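Local coordinates for protein beta-mannosidase (Trichoderma harzianum, PDB 4CVU) that probably hydrolyses terminal beta-linked mannose residues from the non-reducing ends of mannosides, as a glycoside hydrolase of family 2, at residues Glu412-Phe416 with Ser733-Glu738; Ala384-Ile390 with Ser703-Asn709. All blocks are in the same frame, centred on the assembly; numbering follows the deposited sequence.

Contact 1 of 2, residues Glu412-Phe416 with Ser733-Glu738. With CD (cadmium ion), chain T.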
ATOM      1  N   GLU A 412     -26.506 -16.475  -7.576  1.00 36.82           N
ATOM      2  CA  GLU A 412     -27.731 -17.173  -7.118  1.00 37.79           C
ATOM      3  C   GLU A 412     -28.475 -16.354  -6.063  1.00 37.48           C
ATOM      4  O   GLU A 412     -29.721 -16.130  -6.159  1.00 38.11           O
ATOM      5  CB  GLU A 412     -27.383 -18.532  -6.548  1.00 37.24           C
ATOM      6  CG  GLU A 412     -26.708 -19.450  -7.550  1.00 38.39           C
ATOM      7  CD  GLU A 412     -27.031 -20.898  -7.289  1.00 40.84           C
ATOM      8  OE1 GLU A 412     -28.227 -21.226  -7.444  1.00 37.90           O
ATOM      9  OE2 GLU A 412     -26.108 -21.670  -6.904  1.00 40.37           O
ATOM     10  N   SER A 413     -27.697 -15.824  -5.111  1.00 37.11           N
ATOM     11  CA  SER A 413     -28.270 -15.080  -4.005  1.00 36.05           C
ATOM     12  C   SER A 413     -29.006 -13.816  -4.430  1.00 36.59           C
ATOM     13  O   SER A 413     -29.881 -13.338  -3.697  1.00 36.13           O
ATOM     14  CB  SER A 413     -27.223 -14.685  -3.005  1.00 37.59           C
ATOM     15  OG  SER A 413     -27.867 -14.243  -1.822  1.00 38.12           O
ATOM     16  N   GLN A 414     -28.673 -13.300  -5.583  1.00 35.03           N
ATOM     17  CA  GLN A 414     -29.279 -12.099  -6.117  1.00 35.81           C
ATOM     18  C   GLN A 414     -30.508 -12.436  -6.924  1.00 35.49           C
ATOM     19  O   GLN A 414     -31.110 -11.576  -7.502  1.00 37.49           O
ATOM     20  CB  GLN A 414     -28.287 -11.358  -7.006  1.00 35.18           C
ATOM     21  CG  GLN A 414     -27.235 -10.494  -6.318  1.00 34.37           C
ATOM     22  CD  GLN A 414     -26.439  -9.682  -7.317  1.00 34.12           C
ATOM     23  OE1 GLN A 414     -25.329 -10.017  -7.607  1.00 36.32           O
ATOM     24  NE2 GLN A 414     -27.035  -8.649  -7.900  1.00 32.68           N
ATOM     25  N   ASN A 415     -30.884 -13.694  -6.903  1.00 37.12           N
ATOM     26  CA  ASN A 415     -31.988 -14.284  -7.645  1.00 38.46           C
ATOM     27  C   ASN A 415     -31.807 -14.280  -9.171  1.00 37.97           C
ATOM     28  O   ASN A 415     -32.781 -14.154  -9.869  1.00 38.07           O
ATOM     29  CB  ASN A 415     -33.343 -13.595  -7.260  1.00 38.57           C
ATOM     30  CG  ASN A 415     -33.696 -13.768  -5.800  1.00 40.20           C
ATOM     31  OD1 ASN A 415     -33.770 -14.862  -5.305  1.00 39.78           O
ATOM     32  ND2 ASN A 415     -33.860 -12.684  -5.101  1.00 40.10           N
ATOM     33  N   PHE A 416     -30.573 -14.441  -9.659  1.00 34.38           N
ATOM     34  CA  PHE A 416     -30.297 -14.501 -11.080  1.00 34.95           C
ATOM     35  C   PHE A 416     -30.813 -15.809 -11.698  1.00 35.71           C
ATOM     36  O   PHE A 416     -30.930 -16.781 -11.034  1.00 36.02           O
ATOM     37  CB  PHE A 416     -28.776 -14.408 -11.369  1.00 34.09           C
ATOM     38  CG  PHE A 416     -28.191 -13.034 -11.301  1.00 33.37           C
ATOM     39  CD1 PHE A 416     -28.565 -12.138 -10.348  1.00 33.78           C
ATOM     40  CD2 PHE A 416     -27.211 -12.685 -12.143  1.00 32.58           C
ATOM     41  CE1 PHE A 416     -27.963 -10.917 -10.264  1.00 33.55           C
ATOM     42  CE2 PHE A 416     -26.621 -11.477 -12.067  1.00 32.35           C
ATOM     43  CZ  PHE A 416     -26.987 -10.596 -11.122  1.00 32.72           C
ATOM     44  N   SER A 733     -30.835  -5.088  -5.973  1.00 34.19           N
ATOM     45  CA  SER A 733     -31.226  -5.929  -7.096  1.00 34.51           C
ATOM     46  C   SER A 733     -31.731  -7.319  -6.644  1.00 36.19           C
ATOM     47  O   SER A 733     -32.673  -7.842  -7.225  1.00 33.03           O
ATOM     48  CB  SER A 733     -30.077  -5.979  -8.099  1.00 37.24           C
ATOM     49  OG  SER A 733     -28.932  -6.677  -7.611  1.00 39.49           O
ATOM     50  N   ARG A 734     -31.123  -7.913  -5.600  1.00 35.28           N
ATOM     51  CA  ARG A 734     -31.673  -9.156  -5.024  1.00 36.12           C
ATOM     52  C   ARG A 734     -33.147  -9.028  -4.706  1.00 36.48           C
ATOM     53  O   ARG A 734     -33.940  -9.931  -5.048  1.00 36.87           O
ATOM     54  CB  ARG A 734     -30.937  -9.557  -3.742  1.00 36.54           C
ATOM     55  CG  ARG A 734     -31.645 -10.631  -2.902  1.00 38.56           C
ATOM     56  CD  ARG A 734     -31.086 -10.682  -1.488  1.00 38.63           C
ATOM     57  NE  ARG A 734     -29.862 -11.485  -1.340  1.00 37.98           N
ATOM     58  CZ  ARG A 734     -28.916 -11.269  -0.428  1.00 37.76           C
ATOM     59  NH1 ARG A 734     -28.969 -10.228   0.384  1.00 38.67           N
ATOM     60  NH2 ARG A 734     -27.906 -12.089  -0.309  1.00 39.90           N
ATOM     61  N   ARG A 735     -33.526  -7.938  -4.023  1.00 36.09           N
ATOM     62  CA  ARG A 735     -34.909  -7.731  -3.620  1.00 37.68           C
ATOM     63  C   ARG A 735     -35.719  -7.463  -4.849  1.00 37.66           C
ATOM     64  O   ARG A 735     -36.860  -7.952  -4.975  1.00 37.64           O
ATOM     65  CB  ARG A 735     -35.082  -6.549  -2.655  1.00 37.81           C
ATOM     66  CG  ARG A 735     -34.664  -6.829  -1.211  1.00 38.50           C
ATOM     67  CD  ARG A 735     -35.227  -5.731  -0.289  1.00 38.56           C
ATOM     68  NE  ARG A 735     -34.631  -4.417  -0.538  1.00 37.41           N
ATOM     69  CZ  ARG A 735     -33.513  -3.968   0.044  1.00 38.74           C
ATOM     70  NH1 ARG A 735     -32.854  -4.715   0.944  1.00 37.90           N
ATOM     71  NH2 ARG A 735     -33.054  -2.761  -0.269  1.00 39.79           N
ATOM     72  N   THR A 736     -35.135  -6.694  -5.760  1.00 38.79           N
ATOM     73  CA  THR A 736     -35.875  -6.287  -6.945  1.00 38.87           C
ATOM     74  C   THR A 736     -35.950  -7.420  -8.000  1.00 38.42           C
ATOM     75  O   THR A 736     -36.718  -7.305  -8.938  1.00 40.16           O
ATOM     76  CB  THR A 736     -35.291  -4.986  -7.562  1.00 38.36           C
ATOM     77  OG1 THR A 736     -34.877  -4.106  -6.524  1.00 38.62           O
ATOM     78  CG2 THR A 736     -36.324  -4.264  -8.430  1.00 37.08           C
ATOM     79  N   TYR A 737     -35.138  -8.465  -7.849  1.00 38.58           N
ATOM     80  CA  TYR A 737     -35.221  -9.664  -8.676  1.00 40.23           C
ATOM     81  C   TYR A 737     -36.015 -10.821  -7.981  1.00 42.55           C
ATOM     82  O   TYR A 737     -36.006 -11.965  -8.423  1.00 40.95           O
ATOM     83  CB  TYR A 737     -33.812 -10.143  -9.087  1.00 41.26           C
ATOM     84  CG  TYR A 737     -33.137  -9.384 -10.252  1.00 39.27           C
ATOM     85  CD1 TYR A 737     -33.866  -8.647 -11.174  1.00 39.59           C
ATOM     86  CD2 TYR A 737     -31.776  -9.489 -10.459  1.00 41.02           C
ATOM     87  CE1 TYR A 737     -33.246  -8.019 -12.259  1.00 39.44           C
ATOM     88  CE2 TYR A 737     -31.152  -8.867 -11.546  1.00 40.79           C
ATOM     89  CZ  TYR A 737     -31.904  -8.110 -12.434  1.00 39.16           C
ATOM     90  OH  TYR A 737     -31.300  -7.476 -13.500  1.00 37.66           O
ATOM     91  N   GLU A 738     -36.676 -10.523  -6.870  1.00 41.54           N
ATOM     92  CA  GLU A 738     -37.498 -11.539  -6.222  1.00 44.24           C
ATOM     93  C   GLU A 738     -38.684 -11.915  -7.139  1.00 42.02           C
ATOM     94  O   GLU A 738     -39.094 -11.139  -8.015  1.00 41.46           O
ATOM     95  CB  GLU A 738     -38.000 -11.042  -4.854  1.00 45.24           C
ATOM     96  CG  GLU A 738     -36.932 -11.060  -3.763  1.00 46.66           C
ATOM     97  CD  GLU A 738     -37.510 -10.923  -2.378  1.00 48.61           C
ATOM     98  OE1 GLU A 738     -38.329 -11.772  -2.028  1.00 60.30           O
ATOM     99  OE2 GLU A 738     -37.203  -9.984  -1.658  1.00 48.52           O
TER
HETATM  100 CD    CD T1015     -28.904 -23.245  -6.103  1.00 51.19          CD
HETATM  101  O   HOH W   1     -26.952 -24.105  -5.835  1.00 42.05           O
HETATM  102  O   HOH W   2     -31.100 -22.509  -6.158  1.00 33.84           O
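Helix 401-413 stops in a Schellman motif, with Asn415 as its C-prime residue and Asn415 N bonded to Glu412 O at 2.8 Å; the turn lies against the last residues of helix 729-736, with the CA atoms of Gln414 and Arg734 just 3.9 Å apart. Arg734 CA thus makes a CA-H...O contact of 3.5 Å to Gln414 O. Arg734, long and rich in donors, serves the helix C terminus, where carbonyls lack helical amides: NE gives a hydrogen bond to Ser413 O (3.0 Å) and NH2 one to Ser413 OG (2.6 Å). Asn415 tolerates positive phi and its ND2 reaches Arg734 O at 2.8 Å, while Gln414 NE2 donates to Ser733 OG at 2.8 Å. Tyr737 presents its edge to the face of Phe416, offset, with centroids 5.8 Å apart. Glu412, out of reach of 733-738, binds cadmium through OE1 (2.5 Å). The turn ending the first barrel helix thus meets the end of the last, where the (beta/alpha)8 barrel closes on itself.

Contact 2 of 2, residues Ala384-Ile390 with Ser703-Asn709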
ATOM      1  N   ALA A 384     -35.995 -13.219 -17.857  1.00 35.73           N
ATOM      2  CA  ALA A 384     -34.556 -13.365 -17.532  1.00 35.63           C
ATOM      3  C   ALA A 384     -34.142 -12.293 -16.541  1.00 34.27           C
ATOM      4  O   ALA A 384     -34.586 -11.149 -16.637  1.00 33.20           O
ATOM      5  CB  ALA A 384     -33.722 -13.291 -18.784  1.00 35.73           C
ATOM      6  N   LYS A 385     -33.353 -12.687 -15.542  1.00 32.86           N
ATOM      7  CA  LYS A 385     -32.957 -11.777 -14.502  1.00 33.43           C
ATOM      8  C   LYS A 385     -31.471 -12.022 -14.277  1.00 33.59           C
ATOM      9  O   LYS A 385     -31.094 -13.155 -14.084  1.00 32.99           O
ATOM     10  CB  LYS A 385     -33.739 -12.074 -13.234  1.00 34.45           C
ATOM     11  CG  LYS A 385     -35.264 -11.852 -13.328  1.00 35.49           C
ATOM     12  CD  LYS A 385     -36.006 -12.117 -12.018  1.00 35.95           C
ATOM     13  CE  LYS A 385     -35.756 -13.545 -11.524  1.00 37.59           C
ATOM     14  NZ  LYS A 385     -36.574 -13.962 -10.357  1.00 37.37           N
ATOM     15  N   GLY A 386     -30.649 -10.994 -14.373  1.00 33.35           N
ATOM     16  CA  GLY A 386     -29.228 -11.149 -14.045  1.00 34.74           C
ATOM     17  C   GLY A 386     -28.413  -9.943 -14.456  1.00 34.95           C
ATOM     18  O   GLY A 386     -28.846  -8.783 -14.223  1.00 33.28           O
ATOM     19  N   ALA A 387     -27.220 -10.222 -15.007  1.00 33.70           N
ATOM     20  CA  ALA A 387     -26.185  -9.183 -15.261  1.00 33.94           C
ATOM     21  C   ALA A 387     -25.153  -9.622 -16.301  1.00 32.22           C
ATOM     22  O   ALA A 387     -25.221 -10.750 -16.790  1.00 33.43           O
ATOM     23  CB  ALA A 387     -25.481  -8.785 -13.973  1.00 33.69           C
ATOM     24  N   ASN A 388     -24.216  -8.725 -16.632  1.00 32.05           N
ATOM     25  CA  ASN A 388     -23.142  -9.008 -17.590  1.00 32.08           C
ATOM     26  C   ASN A 388     -21.869  -9.433 -16.847  1.00 31.58           C
ATOM     27  O   ASN A 388     -21.402  -8.744 -15.975  1.00 31.49           O
ATOM     28  CB  ASN A 388     -22.855  -7.794 -18.411  1.00 32.43           C
ATOM     29  CG  ASN A 388     -23.997  -7.490 -19.404  1.00 32.72           C
ATOM     30  OD1 ASN A 388     -23.895  -7.812 -20.602  1.00 33.55           O
ATOM     31  ND2 ASN A 388     -25.047  -6.891 -18.933  1.00 32.78           N
ATOM     32  N   LEU A 389     -21.359 -10.579 -17.189  1.00 31.57           N
ATOM     33  CA  LEU A 389     -20.131 -11.119 -16.600  1.00 31.21           C
ATOM     34  C   LEU A 389     -18.958 -10.683 -17.458  1.00 31.76           C
ATOM     35  O   LEU A 389     -18.896 -10.991 -18.657  1.00 32.68           O
ATOM     36  CB  LEU A 389     -20.214 -12.631 -16.578  1.00 31.98           C
ATOM     37  CG  LEU A 389     -18.937 -13.331 -16.091  1.00 32.03           C
ATOM     38  CD1 LEU A 389     -18.750 -13.037 -14.623  1.00 32.84           C
ATOM     39  CD2 LEU A 389     -19.053 -14.819 -16.364  1.00 33.13           C
ATOM     40  N   ILE A 390     -18.017  -9.981 -16.846  1.00 30.88           N
ATOM     41  CA  ILE A 390     -16.766  -9.609 -17.491  1.00 30.30           C
ATOM     42  C   ILE A 390     -15.650 -10.481 -16.881  1.00 31.38           C
ATOM     43  O   ILE A 390     -15.871 -11.152 -15.866  1.00 31.30           O
ATOM     44  CB  ILE A 390     -16.443  -8.112 -17.340  1.00 30.15           C
ATOM     45  CG1 ILE A 390     -16.204  -7.754 -15.881  1.00 29.84           C
ATOM     46  CG2 ILE A 390     -17.564  -7.251 -17.947  1.00 30.92           C
ATOM     47  CD1 ILE A 390     -15.129  -6.720 -15.677  1.00 30.92           C
ATOM     48  N   SER A 703     -33.941  -8.578 -17.797  1.00 33.14           N
ATOM     49  CA  SER A 703     -33.133  -7.551 -17.201  1.00 32.37           C
ATOM     50  C   SER A 703     -31.764  -8.105 -16.915  1.00 33.22           C
ATOM     51  O   SER A 703     -31.642  -8.980 -16.028  1.00 33.39           O
ATOM     52  CB  SER A 703     -33.738  -7.119 -15.890  1.00 32.59           C
ATOM     53  OG  SER A 703     -32.920  -6.179 -15.216  1.00 31.98           O
ATOM     54  N   LEU A 704     -30.760  -7.601 -17.635  1.00 32.26           N
ATOM     55  CA  LEU A 704     -29.339  -7.921 -17.334  1.00 33.14           C
ATOM     56  C   LEU A 704     -28.579  -6.636 -17.107  1.00 33.34           C
ATOM     57  O   LEU A 704     -28.173  -5.949 -18.050  1.00 34.82           O
ATOM     58  CB  LEU A 704     -28.693  -8.719 -18.478  1.00 32.55           C
ATOM     59  CG  LEU A 704     -29.413  -9.968 -18.980  1.00 32.63           C
ATOM     60  CD1 LEU A 704     -28.719 -10.586 -20.189  1.00 32.95           C
ATOM     61  CD2 LEU A 704     -29.586 -11.006 -17.899  1.00 32.83           C
ATOM     62  N   TYR A 705     -28.385  -6.271 -15.858  1.00 33.90           N
ATOM     63  CA  TYR A 705     -27.694  -5.018 -15.586  1.00 34.31           C
ATOM     64  C   TYR A 705     -26.202  -5.049 -15.958  1.00 35.04           C
ATOM     65  O   TYR A 705     -25.541  -6.112 -15.996  1.00 33.81           O
ATOM     66  CB  TYR A 705     -27.957  -4.544 -14.153  1.00 34.43           C
ATOM     67  CG  TYR A 705     -27.283  -5.311 -12.995  1.00 34.04           C
ATOM     68  CD1 TYR A 705     -25.927  -5.189 -12.750  1.00 33.97           C
ATOM     69  CD2 TYR A 705     -28.036  -6.100 -12.122  1.00 34.42           C
ATOM     70  CE1 TYR A 705     -25.332  -5.845 -11.658  1.00 33.97           C
ATOM     71  CE2 TYR A 705     -27.451  -6.751 -11.041  1.00 34.16           C
ATOM     72  CZ  TYR A 705     -26.105  -6.622 -10.813  1.00 33.86           C
ATOM     73  OH  TYR A 705     -25.503  -7.268  -9.736  1.00 35.97           O
ATOM     74  N   TRP A 706     -25.690  -3.862 -16.259  1.00 34.84           N
ATOM     75  CA  TRP A 706     -24.264  -3.660 -16.528  1.00 34.25           C
ATOM     76  C   TRP A 706     -23.639  -3.092 -15.254  1.00 34.81           C
ATOM     77  O   TRP A 706     -23.975  -1.969 -14.870  1.00 32.48           O
ATOM     78  CB  TRP A 706     -24.043  -2.702 -17.736  1.00 34.38           C
ATOM     79  CG  TRP A 706     -22.594  -2.712 -18.038  1.00 35.13           C
ATOM     80  CD1 TRP A 706     -21.652  -1.949 -17.459  1.00 35.22           C
ATOM     81  CD2 TRP A 706     -21.891  -3.669 -18.844  1.00 35.58           C
ATOM     82  NE1 TRP A 706     -20.411  -2.316 -17.864  1.00 34.91           N
ATOM     83  CE2 TRP A 706     -20.525  -3.376 -18.728  1.00 35.60           C
ATOM     84  CE3 TRP A 706     -22.291  -4.708 -19.680  1.00 35.28           C
ATOM     85  CZ2 TRP A 706     -19.566  -4.076 -19.395  1.00 35.46           C
ATOM     86  CZ3 TRP A 706     -21.327  -5.432 -20.346  1.00 35.21           C
ATOM     87  CH2 TRP A 706     -19.967  -5.114 -20.197  1.00 35.87           C
ATOM     88  N   GLN A 707     -22.735  -3.787 -14.550  1.00 33.62           N
ATOM     89  CA  GLN A 707     -22.134  -5.058 -14.882  1.00 33.93           C
ATOM     90  C   GLN A 707     -22.062  -5.826 -13.568  1.00 32.56           C
ATOM     91  O   GLN A 707     -22.193  -5.231 -12.489  1.00 31.56           O
ATOM     92  CB  GLN A 707     -20.709  -4.875 -15.431  1.00 33.44           C
ATOM     93  CG  GLN A 707     -19.768  -4.144 -14.491  1.00 33.96           C
ATOM     94  CD  GLN A 707     -18.522  -3.580 -15.148  1.00 34.30           C
ATOM     95  OE1 GLN A 707     -18.587  -2.582 -15.854  1.00 34.00           O
ATOM     96  NE2 GLN A 707     -17.368  -4.199 -14.890  1.00 33.11           N
ATOM     97  N   LEU A 708     -21.920  -7.144 -13.646  1.00 32.28           N
ATOM     98  CA  LEU A 708     -21.955  -7.929 -12.438  1.00 33.39           C
ATOM     99  C   LEU A 708     -20.754  -7.571 -11.615  1.00 34.63           C
ATOM    100  O   LEU A 708     -20.873  -7.285 -10.421  1.00 36.53           O
ATOM    101  CB  LEU A 708     -21.943  -9.440 -12.751  1.00 33.50           C
ATOM    102  CG  LEU A 708     -21.632 -10.384 -11.550  1.00 32.45           C
ATOM    103  CD1 LEU A 708     -22.785 -10.437 -10.591  1.00 32.82           C
ATOM    104  CD2 LEU A 708     -21.386 -11.770 -12.040  1.00 32.70           C
ATOM    105  N   ASN A 709     -19.581  -7.611 -12.257  1.00 35.02           N
ATOM    106  CA  ASN A 709     -18.336  -7.804 -11.511  1.00 33.78           C
ATOM    107  C   ASN A 709     -17.168  -6.933 -11.982  1.00 34.83           C
ATOM    108  O   ASN A 709     -17.229  -6.364 -13.085  1.00 34.01           O
ATOM    109  CB  ASN A 709     -17.949  -9.282 -11.549  1.00 32.95           C
ATOM    110  CG  ASN A 709     -17.592  -9.753 -12.947  1.00 32.98           C
ATOM    111  OD1 ASN A 709     -18.356  -9.551 -13.890  1.00 32.87           O
ATOM    112  ND2 ASN A 709     -16.428 -10.385 -13.094  1.00 33.73           N
TER
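The first and last strands of the (beta/alpha)8 barrel lie side by side here: strands 380-389 and 702-705 run parallel, their short axes 31° apart, and this pairing closes the barrel. The ladder runs Ser703 N to Ala384 O, Gly386 N to Ser703 O, Tyr705 N to Gly386 O and Asn388 N to Tyr705 O, all between 2.8 and 3.0 Å. Small residues let the strands come close. Gly386 is the hollow: a CB there would come about 3.6 Å from Leu704 CD2, so the leucine can lie close over the backbone. Ala387 is a low bump: its methyl sits over the Tyr705 ring, CB 3.7 Å from the centroid, and touches Leu708 CB at 3.8 Å; the small methyl suits this close CH-pi contact. Beyond the ladder a cis peptide before Gln707 turns the chain, and Leu708 N still reaches Asn388 O at 2.9 Å. Trp706 spreads its broad indole beside Asn388 and Ile390, with Ile390 CG2 3.9 Å from Trp706 CH2. Asn709 then pairs its amide with the backbone of Ile390, OD1 accepting from Ile390 N at 3.0 Å and ND2 donating to Ile390 O at 2.9 Å.

Overall arrangement
From the N terminus, the chain passes the antiparallel beta domains before entering the barrel along strand 380-389, then runs through helix 401-413 to the turn of contact 1. Nearly 290 residues later strand 702-705 returns beside 380-389, so contact 2 closes the barrel; helix 729-736 follows and reaches back to the first helix, closing contact 1. The segments alternate along the chain, so the two loops cross rather than nest: the first beta-alpha unit meets the last at both strand and helix level. Their centres are 11 Å apart, and they touch directly: Tyr737 OH lies 2.7 Å from Ser703 OG, Gln414 NE2 2.8 Å from Tyr705 OH, and Phe416 CD2 3.2 Å from Gly386 CA.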